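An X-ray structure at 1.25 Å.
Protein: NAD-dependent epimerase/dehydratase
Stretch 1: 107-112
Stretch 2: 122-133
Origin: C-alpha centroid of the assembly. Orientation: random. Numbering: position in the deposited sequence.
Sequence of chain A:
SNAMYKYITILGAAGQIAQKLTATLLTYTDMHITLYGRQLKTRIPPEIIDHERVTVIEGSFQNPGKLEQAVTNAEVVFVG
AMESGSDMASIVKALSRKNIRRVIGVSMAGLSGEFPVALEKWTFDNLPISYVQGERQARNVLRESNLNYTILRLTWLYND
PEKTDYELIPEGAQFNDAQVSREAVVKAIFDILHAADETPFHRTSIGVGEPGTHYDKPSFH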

# COMPACT_ATOMS: atom_id res chain seq x y z
N SER A 107 1.32 1.33 -5.03
CA SER A 107 1.85 2.07 -6.16
C SER A 107 0.71 2.51 -7.05
O SER A 107 -0.46 2.38 -6.69
CB SER A 107 2.86 1.17 -6.87
OG SER A 107 3.52 1.82 -7.91
N MSE A 108 1.03 3.10 -8.18
CA MSE A 108 0.01 3.62 -9.08
C MSE A 108 -0.16 2.69 -10.28
O MSE A 108 0.81 2.15 -10.84
CB MSE A 108 0.35 5.05 -9.55
CG MSE A 108 1.66 5.18 -10.26
SE MSE A 108 1.93 6.99 -10.99
CE MSE A 108 0.68 6.86 -12.46
N ALA A 109 -1.41 2.53 -10.69
CA ALA A 109 -1.70 1.92 -11.98
C ALA A 109 -1.27 2.87 -13.12
O ALA A 109 -1.29 4.09 -12.97
CB ALA A 109 -3.19 1.64 -12.08
N GLY A 110 -0.90 2.27 -14.25
CA GLY A 110 -0.57 2.99 -15.46
C GLY A 110 0.88 2.96 -15.87
O GLY A 110 1.20 3.40 -16.99
N LEU A 111 1.75 2.42 -15.00
CA LEU A 111 3.22 2.34 -15.27
C LEU A 111 3.69 1.01 -15.95
O LEU A 111 4.89 0.82 -16.19
CB LEU A 111 4.01 2.55 -13.99
CG LEU A 111 3.73 3.78 -13.15
CD1 LEU A 111 4.67 3.75 -11.95
CD2 LEU A 111 3.87 5.06 -14.02
N SER A 112 2.77 0.10 -16.22
CA SER A 112 3.07 -1.18 -16.90
C SER A 112 2.29 -1.25 -18.21
O SER A 112 1.97 -2.37 -18.70
CB SER A 112 2.66 -2.35 -16.01
OG SER A 112 3.39 -2.34 -14.78
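Stretch 2 (122-133) WTFDNLPISYVQ

What shape does stretch 2 take as it passes stretch 1? It enters at the end of a helix that includes Trp122, Thr123 and Phe124, turns through a loop at Asn126 and Leu127, and starts a second helix at Ile129, with Pro128 in the N-cap position. The turn is held from within: Asn126 N donates to Thr123 O at 3.1 Å, and Asn126 ND2 reaches back to Trp122 O at 2.9 Å in a nearly straight hydrogen bond. Stretch 1 finishes a strand at Met108 and continues as a loop. The nearest CA pairs are well apart, 7.8 Å from Gly110 CA to Thr123 CA and 8.1 Å from Leu111 CA to Val132 CA, so side chains fill most of the space between. Gly110 CA thus lies nearest the first helix and Leu111 CA the second.

Which side chain does most of the apolar packing? It is Met108, a selenomethionine whose CA-to-CB bond points toward stretch 2 and which has the largest covered area. Its chi1 is p and its chi2 t, and the terminal Met108 CE comes within 3.6 Å of Leu127 CD1, 4.0 Å of Thr123 CG2 and 4.0 Å of Phe124 CE1. One methyl group therefore touches the first helix and the loop after it. Leu111 makes a second apolar patch: its CA-to-CB bond runs sideways, yet Leu111 CD2 reaches 3.6 Å from Val132 CG1 and 4.2 Å from Phe124 CZ.

How do the aromatic rings take part? Phe124 turns its edge to the loop of stretch 1, with Gly110 O 3.6 Å from CZ of Phe124 and Leu111 CD2 also near the ring plane. Tyr131 meets the selenium instead: Met108 SE lies 4.1 Å from Tyr131 CE2 and 5.3 Å from the ring centroid, in an oblique sulfur-aromatic type of contact.

Why is there a glycine at 110, and does any polar bond join the stretches? With phi at 111° and psi at -8°, a CB on Gly110 would be jammed against the carbonyl O of Ala109, so the backbone by itself calls for glycine. No hydrogen bond crosses between the stretches. The hydroxyl of Thr123 is satisfied elsewhere in the structure, while its methyl faces Met108, and the contact rests on apolar packing.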

# COMPACT_ATOMS: atom_id res chain seq x y z
N TRP A 122 -5.31 10.87 -19.62
CA TRP A 122 -5.87 11.67 -18.53
C TRP A 122 -4.99 11.53 -17.29
O TRP A 122 -4.70 12.51 -16.59
CB TRP A 122 -7.31 11.25 -18.23
CG TRP A 122 -7.97 12.24 -17.30
CD1 TRP A 122 -8.70 13.36 -17.67
CD2 TRP A 122 -7.97 12.21 -15.88
NE1 TRP A 122 -9.14 14.01 -16.56
CE2 TRP A 122 -8.70 13.35 -15.44
CE3 TRP A 122 -7.40 11.36 -14.92
CZ2 TRP A 122 -8.88 13.66 -14.07
CZ3 TRP A 122 -7.59 11.66 -13.54
CH2 TRP A 122 -8.33 12.80 -13.15
N THR A 123 -4.57 10.30 -16.99
CA THR A 123 -3.75 10.05 -15.82
C THR A 123 -2.48 10.90 -15.83
O THR A 123 -2.18 11.61 -14.86
CB THR A 123 -3.44 8.54 -15.70
OG1 THR A 123 -4.66 7.87 -15.42
CG2 THR A 123 -2.42 8.23 -14.61
N PHE A 124 -1.75 10.85 -16.95
CA PHE A 124 -0.49 11.61 -17.02
C PHE A 124 -0.68 13.12 -17.16
O PHE A 124 0.17 13.88 -16.71
CB PHE A 124 0.44 10.99 -18.06
CG PHE A 124 0.85 9.60 -17.69
CD1 PHE A 124 1.51 9.36 -16.48
CD2 PHE A 124 0.57 8.53 -18.50
CE1 PHE A 124 1.88 8.09 -16.08
CE2 PHE A 124 0.91 7.23 -18.10
CZ PHE A 124 1.57 7.00 -16.90
N ASP A 125 -1.82 13.54 -17.70
CA ASP A 125 -2.18 14.95 -17.73
C ASP A 125 -2.42 15.49 -16.32
O ASP A 125 -2.38 16.69 -16.11
CB ASP A 125 -3.46 15.16 -18.54
CG ASP A 125 -3.26 15.04 -20.06
OD1 ASP A 125 -2.11 14.91 -20.56
OD2 ASP A 125 -4.30 15.08 -20.77
N ASN A 126 -2.67 14.60 -15.37
CA ASN A 126 -3.09 15.00 -14.02
C ASN A 126 -2.11 14.61 -12.92
O ASN A 126 -2.47 14.60 -11.73
CB ASN A 126 -4.51 14.47 -13.74
CG ASN A 126 -5.55 15.32 -14.44
OD1 ASN A 126 -5.99 16.34 -13.90
ND2 ASN A 126 -5.90 14.94 -15.66
N LEU A 127 -0.88 14.33 -13.30
CA LEU A 127 0.19 14.06 -12.34
C LEU A 127 1.45 14.74 -12.81
O LEU A 127 1.74 14.78 -14.02
CB LEU A 127 0.47 12.56 -12.28
CG LEU A 127 -0.64 11.70 -11.67
CD1 LEU A 127 -0.34 10.24 -11.90
CD2 LEU A 127 -0.82 11.97 -10.16
N PRO A 128 2.25 15.25 -11.87
CA PRO A 128 3.53 15.80 -12.29
C PRO A 128 4.46 14.68 -12.73
O PRO A 128 4.38 13.57 -12.20
CB PRO A 128 4.08 16.47 -11.03
CG PRO A 128 3.16 16.19 -9.92
CD PRO A 128 1.96 15.43 -10.44
N ILE A 129 5.32 14.96 -13.69
CA ILE A 129 6.25 13.97 -14.19
C ILE A 129 7.13 13.45 -13.07
O ILE A 129 7.42 12.25 -13.02
CB ILE A 129 7.11 14.55 -15.36
CG1 ILE A 129 6.20 14.76 -16.57
CG2 ILE A 129 8.28 13.61 -15.69
CD1 ILE A 129 6.93 15.44 -17.77
N SER A 130 7.55 14.33 -12.17
CA SER A 130 8.41 13.92 -11.08
C SER A 130 7.71 12.85 -10.23
O SER A 130 8.38 11.96 -9.68
CB SER A 130 8.83 15.13 -10.24
OG SER A 130 7.72 15.67 -9.55
N TYR A 131 6.40 13.00 -10.05
CA TYR A 131 5.63 12.06 -9.23
C TYR A 131 5.61 10.68 -9.89
O TYR A 131 5.87 9.64 -9.24
CB TYR A 131 4.20 12.54 -9.00
CG TYR A 131 3.39 11.59 -8.14
CD1 TYR A 131 3.49 11.64 -6.74
CD2 TYR A 131 2.58 10.61 -8.70
CE1 TYR A 131 2.78 10.77 -5.95
CE2 TYR A 131 1.85 9.74 -7.89
CZ TYR A 131 1.96 9.84 -6.52
OH TYR A 131 1.26 8.98 -5.70
N VAL A 132 5.35 10.67 -11.20
CA VAL A 132 5.35 9.44 -11.99
C VAL A 132 6.71 8.77 -11.93
O VAL A 132 6.82 7.57 -11.75
CB VAL A 132 4.98 9.71 -13.45
CG1 VAL A 132 5.07 8.45 -14.29
CG2 VAL A 132 3.60 10.30 -13.49
N GLN A 133 7.76 9.55 -12.16
CA GLN A 133 9.10 8.98 -12.21
C GLN A 133 9.55 8.41 -10.88
O GLN A 133 10.19 7.37 -10.84
CB GLN A 133 10.08 9.99 -12.80
CG GLN A 133 9.61 10.28 -14.22
CD GLN A 133 10.58 11.07 -15.07
OE1 GLN A 133 11.39 11.84 -14.57
NE2 GLN A 133 10.48 10.87 -16.39